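Excinuclease ABC, subunit A. (Deinococcus radiodurans, PDB 2VF7) binds DNA and hydrolyses ATP as a zinc-containing UvrA-family ABC protein, with a probable part in recognising damaged DNA during excision repair. Local coordinates at residues A[302-307]-A[322-327]; A[330-335]-A[347-352]; A[600-605]-A[717-722]; A[606-611]-A[709-714]. The protein carries 1 engineered substitution. All blocks are in the same frame, centred on the assembly; numbering follows the deposited sequence. Where two conformers were deposited one is given.

Interaction 1: residues A[302-307]-A[322-327]; sequences VTFAGL and ELLRPY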
loop_
_atom_site.group_PDB
_atom_site.type_symbol
_atom_site.label_atom_id
_atom_site.label_comp_id
_atom_site.label_asym_id
_atom_site.label_seq_id
_atom_site.Cartn_x
_atom_site.Cartn_y
_atom_site.Cartn_z
ATOM N N VAL A 302 27.372 26.724 2.326
ATOM C CA VAL A 302 27.703 25.911 3.502
ATOM C C VAL A 302 28.617 24.750 3.112
ATOM O O VAL A 302 28.221 23.868 2.355
ATOM C CB VAL A 302 26.427 25.363 4.193
ATOM C CG1 VAL A 302 26.772 24.717 5.540
ATOM C CG2 VAL A 302 25.376 26.471 4.364
ATOM N N THR A 303 29.833 24.752 3.648
ATOM C CA THR A 303 30.879 23.827 3.216
ATOM C C THR A 303 31.201 22.749 4.281
ATOM O O THR A 303 30.623 22.758 5.374
ATOM C CB THR A 303 32.157 24.631 2.786
ATOM O OG1 THR A 303 32.885 23.913 1.782
ATOM C CG2 THR A 303 33.078 24.956 3.980
ATOM N N PHE A 304 32.089 21.812 3.939
ATOM C CA PHE A 304 32.701 20.879 4.894
ATOM C C PHE A 304 33.969 20.277 4.291
ATOM O O PHE A 304 33.949 19.786 3.163
ATOM C CB PHE A 304 31.730 19.774 5.318
ATOM C CG PHE A 304 32.257 18.885 6.421
ATOM C CD1 PHE A 304 31.997 19.179 7.755
ATOM C CD2 PHE A 304 33.005 17.742 6.125
ATOM C CE1 PHE A 304 32.476 18.358 8.771
ATOM C CE2 PHE A 304 33.491 16.920 7.142
ATOM C CZ PHE A 304 33.224 17.228 8.461
ATOM N N ALA A 305 35.062 20.316 5.058
ATOM C CA ALA A 305 36.411 19.938 4.595
ATOM C C ALA A 305 36.833 20.661 3.302
ATOM O O ALA A 305 37.768 20.234 2.611
ATOM C CB ALA A 305 36.538 18.413 4.451
ATOM N N GLY A 306 36.137 21.762 2.998
ATOM C CA GLY A 306 36.362 22.531 1.775
ATOM C C GLY A 306 35.337 22.283 0.681
ATOM O O GLY A 306 35.469 22.818 -0.424
ATOM N N LEU A 307 34.308 21.486 0.992
ATOM C CA LEU A 307 33.344 21.003 -0.005
ATOM C C LEU A 307 31.888 21.211 0.399
ATOM O O LEU A 307 31.520 20.964 1.544
ATOM C CB LEU A 307 33.565 19.514 -0.276
ATOM C CG LEU A 307 34.984 18.984 -0.491
ATOM C CD1 LEU A 307 35.040 17.523 -0.120
ATOM C CD2 LEU A 307 35.466 19.197 -1.915
ATOM N N GLU A 322 37.356 8.492 5.523
ATOM C CA GLU A 322 38.634 8.955 6.080
ATOM C C GLU A 322 38.724 10.487 6.170
ATOM O O GLU A 322 39.660 11.022 6.770
ATOM C CB GLU A 322 39.822 8.353 5.311
ATOM C CG GLU A 322 39.854 8.707 3.822
ATOM C CD GLU A 322 40.664 7.724 2.986
ATOM O OE1 GLU A 322 40.419 6.500 3.091
ATOM O OE2 GLU A 322 41.538 8.181 2.208
ATOM N N LEU A 323 37.755 11.179 5.566
ATOM C CA LEU A 323 37.564 12.615 5.789
ATOM C C LEU A 323 36.791 12.838 7.086
ATOM O O LEU A 323 37.051 13.799 7.813
ATOM C CB LEU A 323 36.799 13.256 4.629
ATOM C CG LEU A 323 37.526 13.714 3.361
ATOM C CD1 LEU A 323 36.545 13.801 2.188
ATOM C CD2 LEU A 323 38.227 15.055 3.570
ATOM N N LEU A 324 35.852 11.936 7.373
ATOM C CA LEU A 324 34.948 12.074 8.517
ATOM C C LEU A 324 35.531 11.715 9.886
ATOM O O LEU A 324 35.150 12.326 10.884
ATOM C CB LEU A 324 33.646 11.296 8.286
ATOM C CG LEU A 324 32.580 11.929 7.379
ATOM C CD1 LEU A 324 31.404 10.986 7.220
ATOM C CD2 LEU A 324 32.096 13.278 7.892
ATOM N N ARG A 325 36.434 10.734 9.940
ATOM C CA ARG A 325 36.842 10.140 11.232
ATOM C C ARG A 325 37.743 10.970 12.176
ATOM O O ARG A 325 37.676 10.772 13.390
ATOM C CB ARG A 325 37.351 8.691 11.080
ATOM C CG ARG A 325 38.783 8.520 10.589
ATOM C CD ARG A 325 39.359 7.189 11.065
ATOM N NE ARG A 325 38.602 6.043 10.557
ATOM C CZ ARG A 325 38.943 5.323 9.490
ATOM N NH1 ARG A 325 40.043 5.619 8.800
ATOM N NH2 ARG A 325 38.181 4.302 9.109
ATOM N N PRO A 326 38.580 11.888 11.638
ATOM C CA PRO A 326 39.265 12.820 12.533
ATOM C C PRO A 326 38.298 13.651 13.383
ATOM O O PRO A 326 38.640 14.046 14.493
ATOM C CB PRO A 326 40.041 13.726 11.567
ATOM C CG PRO A 326 39.375 13.557 10.258
ATOM C CD PRO A 326 38.976 12.125 10.240
ATOM N N TYR A 327 37.105 13.913 12.859
ATOM C CA TYR A 327 36.067 14.625 13.604
ATOM C C TYR A 327 35.408 13.712 14.636
ATOM O O TYR A 327 34.956 14.174 15.687
ATOM C CB TYR A 327 35.022 15.201 12.645
ATOM C CG TYR A 327 35.533 16.349 11.795
ATOM C CD1 TYR A 327 36.461 16.134 10.772
ATOM C CD2 TYR A 327 35.080 17.652 12.012
ATOM C CE1 TYR A 327 36.932 17.191 9.994
ATOM C CE2 TYR A 327 35.541 18.717 11.240
ATOM C CZ TYR A 327 36.465 18.481 10.231
ATOM O OH TYR A 327 36.915 19.535 9.463
#

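Interaction 2: residues A[330-335]-A[347-352]; sequences EREPGH and IALQRM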
loop_
_atom_site.group_PDB
_atom_site.type_symbol
_atom_site.label_atom_id
_atom_site.label_comp_id
_atom_site.label_asym_id
_atom_site.label_seq_id
_atom_site.Cartn_x
_atom_site.Cartn_y
_atom_site.Cartn_z
ATOM N N GLU A 330 37.951 13.034 17.577
ATOM C CA GLU A 330 38.272 14.305 18.229
ATOM C C GLU A 330 39.704 14.784 17.936
ATOM O O GLU A 330 40.432 15.198 18.843
ATOM C CB GLU A 330 37.997 14.230 19.742
ATOM C CG GLU A 330 36.511 13.799 20.107
ATOM C CD GLU A 330 36.496 13.341 21.654
ATOM O OE1 GLU A 330 35.595 12.406 21.875
ATOM O OE2 GLU A 330 37.278 14.020 22.617
ATOM N N ARG A 331 40.099 14.713 16.663
ATOM C CA ARG A 331 41.384 15.270 16.198
ATOM C C ARG A 331 41.309 15.999 14.839
ATOM O O ARG A 331 42.030 15.663 13.895
ATOM C CB ARG A 331 42.530 14.230 16.227
ATOM C CG ARG A 331 42.127 12.772 16.444
ATOM C CD ARG A 331 41.833 12.039 15.148
ATOM N NE ARG A 331 43.041 11.561 14.470
ATOM C CZ ARG A 331 43.036 10.777 13.388
ATOM N NH1 ARG A 331 41.888 10.369 12.846
ATOM N NH2 ARG A 331 44.187 10.399 12.844
ATOM N N GLU A 332 40.437 17.006 14.767
ATOM C CA GLU A 332 40.364 17.930 13.629
ATOM C C GLU A 332 41.606 18.825 13.638
ATOM O O GLU A 332 42.430 18.705 14.549
ATOM C CB GLU A 332 39.110 18.805 13.735
ATOM C CG GLU A 332 37.821 18.057 14.017
ATOM C CD GLU A 332 37.558 17.877 15.498
ATOM O OE1 GLU A 332 37.858 16.785 16.026
ATOM O OE2 GLU A 332 37.061 18.830 16.133
ATOM N N PRO A 333 41.769 19.711 12.627
ATOM C CA PRO A 333 42.763 20.777 12.788
ATOM C C PRO A 333 42.561 21.516 14.116
ATOM O O PRO A 333 41.846 22.521 14.170
ATOM C CB PRO A 333 42.473 21.701 11.603
ATOM C CG PRO A 333 41.951 20.806 10.569
ATOM C CD PRO A 333 41.129 19.773 11.301
ATOM N N GLY A 334 43.185 20.996 15.174
ATOM C CA GLY A 334 42.938 21.451 16.545
ATOM C C GLY A 334 41.558 21.048 17.048
ATOM O O GLY A 334 40.637 20.814 16.257
ATOM N N HIS A 335 41.412 20.964 18.369
ATOM C CA HIS A 335 40.110 20.692 18.983
ATOM C C HIS A 335 39.812 21.712 20.080
ATOM O O HIS A 335 38.647 22.055 20.328
ATOM C CB HIS A 335 40.046 19.262 19.535
ATOM C CG HIS A 335 38.653 18.770 19.787
ATOM N ND1 HIS A 335 37.868 18.214 18.797
ATOM C CD2 HIS A 335 37.905 18.745 20.917
ATOM C CE1 HIS A 335 36.697 17.873 19.304
ATOM N NE2 HIS A 335 36.693 18.184 20.590
ATOM N N ILE A 347 29.452 19.439 20.263
ATOM C CA ILE A 347 28.784 18.320 20.952
ATOM C C ILE A 347 27.864 17.527 20.003
ATOM O O ILE A 347 27.544 16.358 20.263
ATOM C CB ILE A 347 27.966 18.785 22.206
ATOM C CG1 ILE A 347 28.670 19.924 22.963
ATOM C CG2 ILE A 347 27.661 17.601 23.136
ATOM C CD1 ILE A 347 29.740 19.482 23.974
ATOM N N ALA A 348 27.446 18.170 18.911
ATOM C CA ALA A 348 26.608 17.527 17.901
ATOM C C ALA A 348 27.450 16.978 16.749
ATOM O O ALA A 348 27.122 15.933 16.187
ATOM C CB ALA A 348 25.544 18.493 17.378
ATOM N N LEU A 349 28.530 17.686 16.406
ATOM C CA LEU A 349 29.460 17.264 15.351
ATOM C C LEU A 349 30.201 15.979 15.723
ATOM O O LEU A 349 30.510 15.155 14.855
ATOM C CB LEU A 349 30.453 18.391 15.031
ATOM C CG LEU A 349 31.657 18.105 14.117
ATOM C CD1 LEU A 349 31.879 19.238 13.115
ATOM C CD2 LEU A 349 32.927 17.827 14.939
ATOM N N GLN A 350 30.487 15.820 17.017
ATOM C CA GLN A 350 31.192 14.636 17.496
ATOM C C GLN A 350 30.320 13.394 17.340
ATOM O O GLN A 350 30.792 12.365 16.821
ATOM C CB GLN A 350 31.635 14.803 18.957
ATOM C CG GLN A 350 32.761 13.836 19.411
ATOM C CD GLN A 350 32.281 12.381 19.674
ATOM O OE1 GLN A 350 31.130 12.179 20.168
ATOM N NE2 GLN A 350 33.124 11.409 19.299
ATOM N N ARG A 351 29.049 13.501 17.772
ATOM C CA ARG A 351 28.159 12.338 17.829
ATOM C C ARG A 351 27.695 11.886 16.441
ATOM O O ARG A 351 27.271 10.743 16.268
ATOM C CB ARG A 351 26.959 12.585 18.762
ATOM C CG ARG A 351 25.857 13.479 18.203
ATOM C CD ARG A 351 24.495 13.062 18.750
ATOM N NE ARG A 351 23.408 13.417 17.838
ATOM C CZ ARG A 351 23.048 12.708 16.762
ATOM N NH1 ARG A 351 23.691 11.582 16.438
ATOM N NH2 ARG A 351 22.037 13.125 15.997
ATOM N N MET A 352 27.797 12.785 15.467
ATOM C CA MET A 352 27.340 12.524 14.103
ATOM C C MET A 352 28.440 11.934 13.228
ATOM O O MET A 352 28.224 10.929 12.553
ATOM C CB MET A 352 26.785 13.799 13.466
ATOM C CG MET A 352 25.627 14.415 14.229
ATOM S SD MET A 352 25.001 15.935 13.487
ATOM C CE MET A 352 23.488 15.313 12.772
#

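Interaction 3: residues A[600-605]-A[717-722]; sequences SNMATY and VGLGYL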
loop_
_atom_site.group_PDB
_atom_site.type_symbol
_atom_site.label_atom_id
_atom_site.label_comp_id
_atom_site.label_asym_id
_atom_site.label_seq_id
_atom_site.Cartn_x
_atom_site.Cartn_y
_atom_site.Cartn_z
ATOM N N SER A 600 7.542 -10.920 -25.255
ATOM C CA SER A 600 8.789 -11.589 -25.609
ATOM C C SER A 600 8.847 -13.014 -25.098
ATOM O O SER A 600 8.352 -13.318 -23.995
ATOM C CB SER A 600 9.975 -10.822 -25.050
ATOM O OG SER A 600 10.036 -9.510 -25.590
ATOM N N ASN A 601 9.462 -13.873 -25.913
ATOM C CA ASN A 601 9.735 -15.251 -25.549
ATOM C C ASN A 601 10.850 -15.854 -26.436
ATOM O O ASN A 601 11.277 -15.232 -27.414
ATOM C CB ASN A 601 8.422 -16.069 -25.523
ATOM C CG ASN A 601 7.600 -15.953 -26.814
ATOM O OD1 ASN A 601 6.378 -15.932 -26.770
ATOM N ND2 ASN A 601 8.263 -15.894 -27.953
ATOM N N MET A 602 11.363 -17.031 -26.075
ATOM C CA MET A 602 12.355 -17.718 -26.929
ATOM C C MET A 602 11.860 -17.827 -28.360
ATOM O O MET A 602 12.618 -17.568 -29.308
ATOM C CB MET A 602 12.607 -19.146 -26.454
ATOM C CG MET A 602 13.731 -19.338 -25.455
ATOM S SD MET A 602 13.476 -20.928 -24.618
ATOM C CE MET A 602 15.154 -21.345 -24.235
ATOM N N ALA A 603 10.595 -18.230 -28.504
ATOM C CA ALA A 603 10.020 -18.588 -29.807
ATOM C C ALA A 603 10.216 -17.503 -30.846
ATOM O O ALA A 603 10.448 -17.752 -32.026
ATOM C CB ALA A 603 8.539 -18.881 -29.670
ATOM N N THR A 604 10.119 -16.280 -30.375
ATOM C CA THR A 604 10.084 -15.126 -31.231
ATOM C C THR A 604 11.450 -14.422 -31.265
ATOM O O THR A 604 11.766 -13.771 -32.249
ATOM C CB THR A 604 8.935 -14.246 -30.756
ATOM O OG1 THR A 604 8.396 -13.530 -31.859
ATOM C CG2 THR A 604 9.338 -13.326 -29.577
ATOM N N TYR A 605 12.260 -14.600 -30.205
ATOM C CA TYR A 605 13.615 -14.042 -30.120
ATOM C C TYR A 605 14.633 -14.825 -30.981
ATOM O O TYR A 605 15.617 -14.254 -31.492
ATOM C CB TYR A 605 14.111 -13.967 -28.649
ATOM C CG TYR A 605 15.385 -13.132 -28.498
ATOM C CD1 TYR A 605 15.320 -11.748 -28.276
ATOM C CD2 TYR A 605 16.660 -13.714 -28.629
ATOM C CE1 TYR A 605 16.483 -10.980 -28.160
ATOM C CE2 TYR A 605 17.813 -12.948 -28.531
ATOM C CZ TYR A 605 17.714 -11.585 -28.298
ATOM O OH TYR A 605 18.859 -10.820 -28.194
ATOM N N VAL A 717 22.855 -25.611 -24.809
ATOM C CA VAL A 717 23.333 -24.547 -23.930
ATOM C C VAL A 717 22.684 -24.656 -22.518
ATOM O O VAL A 717 23.022 -23.907 -21.590
ATOM C CB VAL A 717 23.186 -23.151 -24.653
ATOM C CG1 VAL A 717 21.947 -22.368 -24.205
ATOM C CG2 VAL A 717 24.448 -22.342 -24.532
ATOM N N GLY A 718 21.765 -25.619 -22.381
ATOM C CA GLY A 718 21.229 -26.048 -21.088
ATOM C C GLY A 718 19.780 -25.694 -20.781
ATOM O O GLY A 718 19.329 -25.906 -19.652
ATOM N N LEU A 719 19.048 -25.187 -21.772
ATOM C CA LEU A 719 17.721 -24.635 -21.549
ATOM C C LEU A 719 16.551 -25.534 -21.991
ATOM O O LEU A 719 15.504 -25.043 -22.328
ATOM C CB LEU A 719 17.591 -23.266 -22.229
ATOM C CG LEU A 719 18.575 -22.146 -21.872
ATOM C CD1 LEU A 719 18.213 -20.931 -22.645
ATOM C CD2 LEU A 719 18.550 -21.839 -20.394
ATOM N N GLY A 720 16.719 -26.842 -21.945
ATOM C CA GLY A 720 15.697 -27.745 -22.411
ATOM C C GLY A 720 14.407 -27.671 -21.620
ATOM O O GLY A 720 13.365 -28.096 -22.100
ATOM N N TYR A 721 14.482 -27.127 -20.407
ATOM C CA TYR A 721 13.334 -27.097 -19.505
ATOM C C TYR A 721 12.396 -25.932 -19.800
ATOM O O TYR A 721 11.251 -25.930 -19.355
ATOM C CB TYR A 721 13.800 -27.113 -18.026
ATOM C CG TYR A 721 14.634 -25.920 -17.595
ATOM C CD1 TYR A 721 14.046 -24.815 -16.987
ATOM C CD2 TYR A 721 16.010 -25.900 -17.804
ATOM C CE1 TYR A 721 14.802 -23.727 -16.600
ATOM C CE2 TYR A 721 16.768 -24.816 -17.437
ATOM C CZ TYR A 721 16.166 -23.735 -16.832
ATOM O OH TYR A 721 16.940 -22.661 -16.456
ATOM N N LEU A 722 12.876 -24.949 -20.562
ATOM C CA LEU A 722 12.085 -23.772 -20.855
ATOM C C LEU A 722 11.018 -24.049 -21.913
ATOM O O LEU A 722 11.213 -24.919 -22.754
ATOM C CB LEU A 722 12.991 -22.610 -21.282
ATOM C CG LEU A 722 13.941 -22.061 -20.221
ATOM C CD1 LEU A 722 14.728 -20.919 -20.778
ATOM C CD2 LEU A 722 13.167 -21.595 -19.001
#

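Interaction 4: residues A[606-611]-A[709-714]; sequences TGLFDQ and RALDTL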
loop_
_atom_site.group_PDB
_atom_site.type_symbol
_atom_site.label_atom_id
_atom_site.label_comp_id
_atom_site.label_asym_id
_atom_site.label_seq_id
_atom_site.Cartn_x
_atom_site.Cartn_y
_atom_site.Cartn_z
ATOM N N THR A 606 14.411 -16.135 -31.093
ATOM C CA THR A 606 15.250 -16.997 -31.912
ATOM C C THR A 606 14.915 -16.822 -33.401
ATOM O O THR A 606 15.786 -16.944 -34.258
ATOM C CB THR A 606 15.124 -18.463 -31.517
ATOM O OG1 THR A 606 13.745 -18.827 -31.540
ATOM C CG2 THR A 606 15.665 -18.700 -30.132
ATOM N N GLY A 607 13.656 -16.516 -33.687
ATOM C CA GLY A 607 13.201 -16.251 -35.040
ATOM C C GLY A 607 12.455 -17.450 -35.580
ATOM O O GLY A 607 11.985 -17.438 -36.713
ATOM N N LEU A 608 12.353 -18.493 -34.765
ATOM C CA LEU A 608 11.760 -19.749 -35.195
ATOM C C LEU A 608 10.234 -19.702 -35.318
ATOM O O LEU A 608 9.650 -20.531 -36.003
ATOM C CB LEU A 608 12.210 -20.891 -34.274
ATOM C CG LEU A 608 11.722 -21.040 -32.827
ATOM C CD1 LEU A 608 10.302 -21.595 -32.725
ATOM C CD2 LEU A 608 12.669 -21.953 -32.090
ATOM N N PHE A 609 9.589 -18.729 -34.683
ATOM C CA PHE A 609 8.129 -18.692 -34.678
ATOM C C PHE A 609 7.551 -18.379 -36.068
ATOM O O PHE A 609 6.427 -18.779 -36.364
ATOM C CB PHE A 609 7.603 -17.732 -33.602
ATOM C CG PHE A 609 6.127 -17.908 -33.272
ATOM C CD1 PHE A 609 5.648 -19.102 -32.741
ATOM C CD2 PHE A 609 5.225 -16.874 -33.491
ATOM C CE1 PHE A 609 4.272 -19.271 -32.444
ATOM C CE2 PHE A 609 3.876 -17.035 -33.197
ATOM C CZ PHE A 609 3.406 -18.247 -32.666
ATOM N N ASP A 610 8.330 -17.705 -36.912
ATOM C CA ASP A 610 7.909 -17.306 -38.265
ATOM C C ASP A 610 7.536 -18.473 -39.180
ATOM O O ASP A 610 6.605 -18.350 -39.976
ATOM C CB ASP A 610 9.022 -16.514 -38.968
ATOM C CG ASP A 610 8.958 -15.033 -38.684
ATOM O OD1 ASP A 610 9.508 -14.593 -37.651
ATOM O OD2 ASP A 610 8.369 -14.297 -39.505
ATOM N N GLN A 611 8.317 -19.562 -39.101
ATOM C CA GLN A 611 8.116 -20.791 -39.873
ATOM C C GLN A 611 6.994 -21.621 -39.275
ATOM O O GLN A 611 6.227 -22.272 -39.999
ATOM C CB GLN A 611 9.378 -21.652 -39.902
ATOM C CG GLN A 611 10.672 -21.008 -39.373
ATOM C CD GLN A 611 11.071 -19.730 -40.109
ATOM O OE1 GLN A 611 10.937 -19.615 -41.349
ATOM N NE2 GLN A 611 11.567 -18.755 -39.340
ATOM N N ARG A 709 16.998 -26.747 -35.721
ATOM C CA ARG A 709 18.359 -26.274 -35.494
ATOM C C ARG A 709 18.479 -25.132 -34.480
ATOM O O ARG A 709 19.450 -25.065 -33.730
ATOM C CB ARG A 709 19.015 -25.905 -36.819
ATOM C CG ARG A 709 19.464 -27.139 -37.622
ATOM C CD ARG A 709 20.565 -26.789 -38.595
ATOM N NE ARG A 709 20.374 -27.439 -39.897
ATOM C CZ ARG A 709 19.740 -26.856 -40.924
ATOM N NH1 ARG A 709 19.228 -25.585 -40.823
ATOM N NH2 ARG A 709 19.619 -27.543 -42.061
ATOM N N ALA A 710 17.501 -24.232 -34.475
ATOM C CA ALA A 710 17.402 -23.177 -33.471
ATOM C C ALA A 710 17.238 -23.798 -32.068
ATOM O O ALA A 710 17.978 -23.465 -31.146
ATOM C CB ALA A 710 16.245 -22.226 -33.809
ATOM N N LEU A 711 16.290 -24.722 -31.951
ATOM C CA LEU A 711 16.034 -25.511 -30.749
ATOM C C LEU A 711 17.220 -26.328 -30.281
ATOM O O LEU A 711 17.335 -26.621 -29.084
ATOM C CB LEU A 711 14.886 -26.484 -31.009
ATOM C CG LEU A 711 13.514 -25.962 -31.420
ATOM C CD1 LEU A 711 12.609 -27.150 -31.724
ATOM C CD2 LEU A 711 12.894 -25.083 -30.344
ATOM N N ASP A 712 18.083 -26.721 -31.223
ATOM C CA ASP A 712 19.264 -27.530 -30.911
ATOM C C ASP A 712 20.313 -26.747 -30.107
ATOM O O ASP A 712 20.874 -27.277 -29.138
ATOM C CB ASP A 712 19.879 -28.112 -32.203
ATOM C CG ASP A 712 20.803 -29.298 -31.943
ATOM O OD1 ASP A 712 20.355 -30.304 -31.346
ATOM O OD2 ASP A 712 21.988 -29.226 -32.348
ATOM N N THR A 713 20.587 -25.503 -30.520
ATOM C CA THR A 713 21.482 -24.588 -29.777
ATOM C C THR A 713 20.928 -24.212 -28.388
ATOM O O THR A 713 21.675 -24.049 -27.439
ATOM C CB THR A 713 21.790 -23.275 -30.557
ATOM O OG1 THR A 713 20.558 -22.606 -30.902
ATOM C CG2 THR A 713 22.579 -23.563 -31.798
ATOM N N LEU A 714 19.616 -24.081 -28.277
ATOM C CA LEU A 714 18.992 -23.845 -26.975
ATOM C C LEU A 714 19.106 -25.042 -26.066
ATOM O O LEU A 714 19.115 -24.909 -24.853
ATOM C CB LEU A 714 17.535 -23.486 -27.147
ATOM C CG LEU A 714 17.292 -22.115 -27.745
ATOM C CD1 LEU A 714 15.827 -22.025 -28.129
ATOM C CD2 LEU A 714 17.676 -21.002 -26.739
#

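Interaction 1: residues A[302-307]-A[322-327]
L323 of helix 317-328 opens the contact by laying its CD2 against A305, whose CB lies 3.9 Å away. A305 is held out toward the helix by a type I' turn running from F304 to L307. The turn is closed by backbone bonds in both directions between its end residues, so the methyl of A305 has a defined place at its tip. One residue on, L324 crosses F304 at about a right angle and sets its CD2 4.0 Å from F304 CE2, at the far end of the phenyl ring. That ring reaches the helix because CG of F304 stands anti to its own nitrogen (chi1 -173°). Y327, a turn further along, comes from the opposite direction and takes the tip of the same ring on one face: F304 CZ sits 3.8 Å above the Y327 ring plane, over its centre. The two planes are inclined at 43°, an oblique meeting in which one corner of the phenyl rests on the phenol. A serine in place of Y327 would probably leave the end of the F304 ring without the flat surface it rests on and open a gap there. Around this core, helix 116-127 adds L123 and Y124 against F304, helix 345-365 takes L324 and Y327, and helix 309-314 meets L323 through L312, so the turn packs among these helices, away from the nucleotide and zinc sites.

Interaction 2: residues A[330-335]-A[347-352]
E330 and Q350 meet at the connection of an antiparallel helical hairpin, where the loop leaving helix 317-328 folds against the early turns of helix 345-365. This pair is the closer part of the contact. The CG atoms of E330 and Q350 are 3.8 Å apart, and the two chains cross obliquely, so that methylene rests on methylene. Beyond them E330 OE1 lies beside Q350 NE2, 3.7 Å away and not bonded to it, with carboxylate and amide planes 82° apart. Q350 has its CG anti to the backbone nitrogen (chi1 -161°) and then bends at chi2 (-76°), which swings the amide to where NE2 reaches the backbone oxygen of A328. That hydrogen bond, made at the end of the preceding helix, ties the two helices together. Were Q350 an alanine, the A328 oxygen would probably lose this donor and the aliphatic part of E330 its support. The looser part lies at E332, which points toward the helix but brings OE2 no nearer than 4.4 Å to CD2 of L349. Exposure runs the other way, for E330 is exposed to solvent while L349 is buried. Within the loop, H335 turns one ring face to E330, whose CB lies 3.9 Å above the ring plane, offset toward the rim. The same imidazole meets E332 at its edge, where ND1 makes two weak hydrogen bonds, 3.1 Å to OE1 and 2.9 Å to OE2 of that carboxylate.

Interaction 3: residues A[600-605]-A[717-722]
M602, in the first turn of helix 602-605, faces a compact stretch of chain in which helix 705-716 ends at G718 in a Schellman motif and a type I turn from L719 to L722 follows at once. The turn is closed by a backbone bond from L722 N to L719 O, and it presents the side chains at its two ends, L719 and L722, to the same methionine. M602 runs out extended beyond CG (chi2 160°), which carries its terminal methyl over to the turn. There CE touches both leucines: it lies 3.5 Å from CD1 of L719, tighter than usual for two carbons, and 3.5 Å from CD1 of L722. The sulfur shares in the second contact, with SD 3.8 Å from CB of L722. The methionine crosses L722 at about a right angle and meets it with both sulfur and methyl, whereas L719 receives the methyl alone. All three side chains are buried and the contact is wholly apolar. L722, together with Y721, also borders the bound ADP near Q726, so the leucine is shared between this small core and a nucleotide pocket. L714 of helix 705-716 and I739 of helix 733-743 close round M602, and the hydroxyl of Y721 is hydrogen-bonded to E735 in the ABC signature sequence LSGGE, near the start of that second helix.

Interaction 4: residues A[606-611]-A[709-714]
This is a buried apolar contact between the bend that leads into helix 609-617 and one side of helix 705-716, with T606 and L608 meeting A710, L711 and L714 inside the second ABC region. T606 and L714 reach toward each other tip to tip, CG2 of the threonine 3.9 Å from CD1 of the leucine. The threonine can offer its methyl because its hydroxyl is turned elsewhere: with chi1 at 54°, OG1 sits between the backbone nitrogen and carbonyl carbon and is hydrogen-bonded to the carbonyl oxygen of M602, one turn back. L608 does the rest of the work through a single branch. Its CD2 lies 3.6 Å from CD2 of L711, where the two leucines cross at about a right angle, and 4.0 Å from CB of A710. Between T606 and L608 the chain changes direction at G607, which has positive phi. The carbonyl of G607 is taken up by Q611, whose NE2 binds its oxygen at 3.0 Å and nearly in the plane of its own amide, fastening the bend to the next helix turn. On the facing helix T713 OG1 makes a hydrogen bond of 2.7 Å to the oxygen of A710 and a weak one to the oxygen of A742. F701, from the loop before helix 705-716, and A697 add further apolar surface beside L711. None of the hydrogen bonds of T606, Q611 and T713 is spent across the contact; the two parts meet there through methyl groups, so shape rather than hydrogen bonding holds them together.

The four contacts form two pairs on opposite sides of the chain's centre. Interactions 1 and 2, with centres about 10 Å apart, follow one another along the chain and share the hairpin of helices 317-328 and 345-365; Y327 bridges them by touching both E332 and L349. The centres of interactions 3 and 4 are about 9 Å apart, within the second ABC region. Interaction 4 falls between the two segments of interaction 3 in sequence, and L714 meets M602, so both draw on the end of helix 705-716. Interactions 1 and 3 are about 53 Å apart between centres. The first pair thus holds the hairpin and its loop together at the periphery, far from the annotated sites, whereas the second pair lies beside an ADP pocket, to which Y721 and L722 of interaction 3 belong.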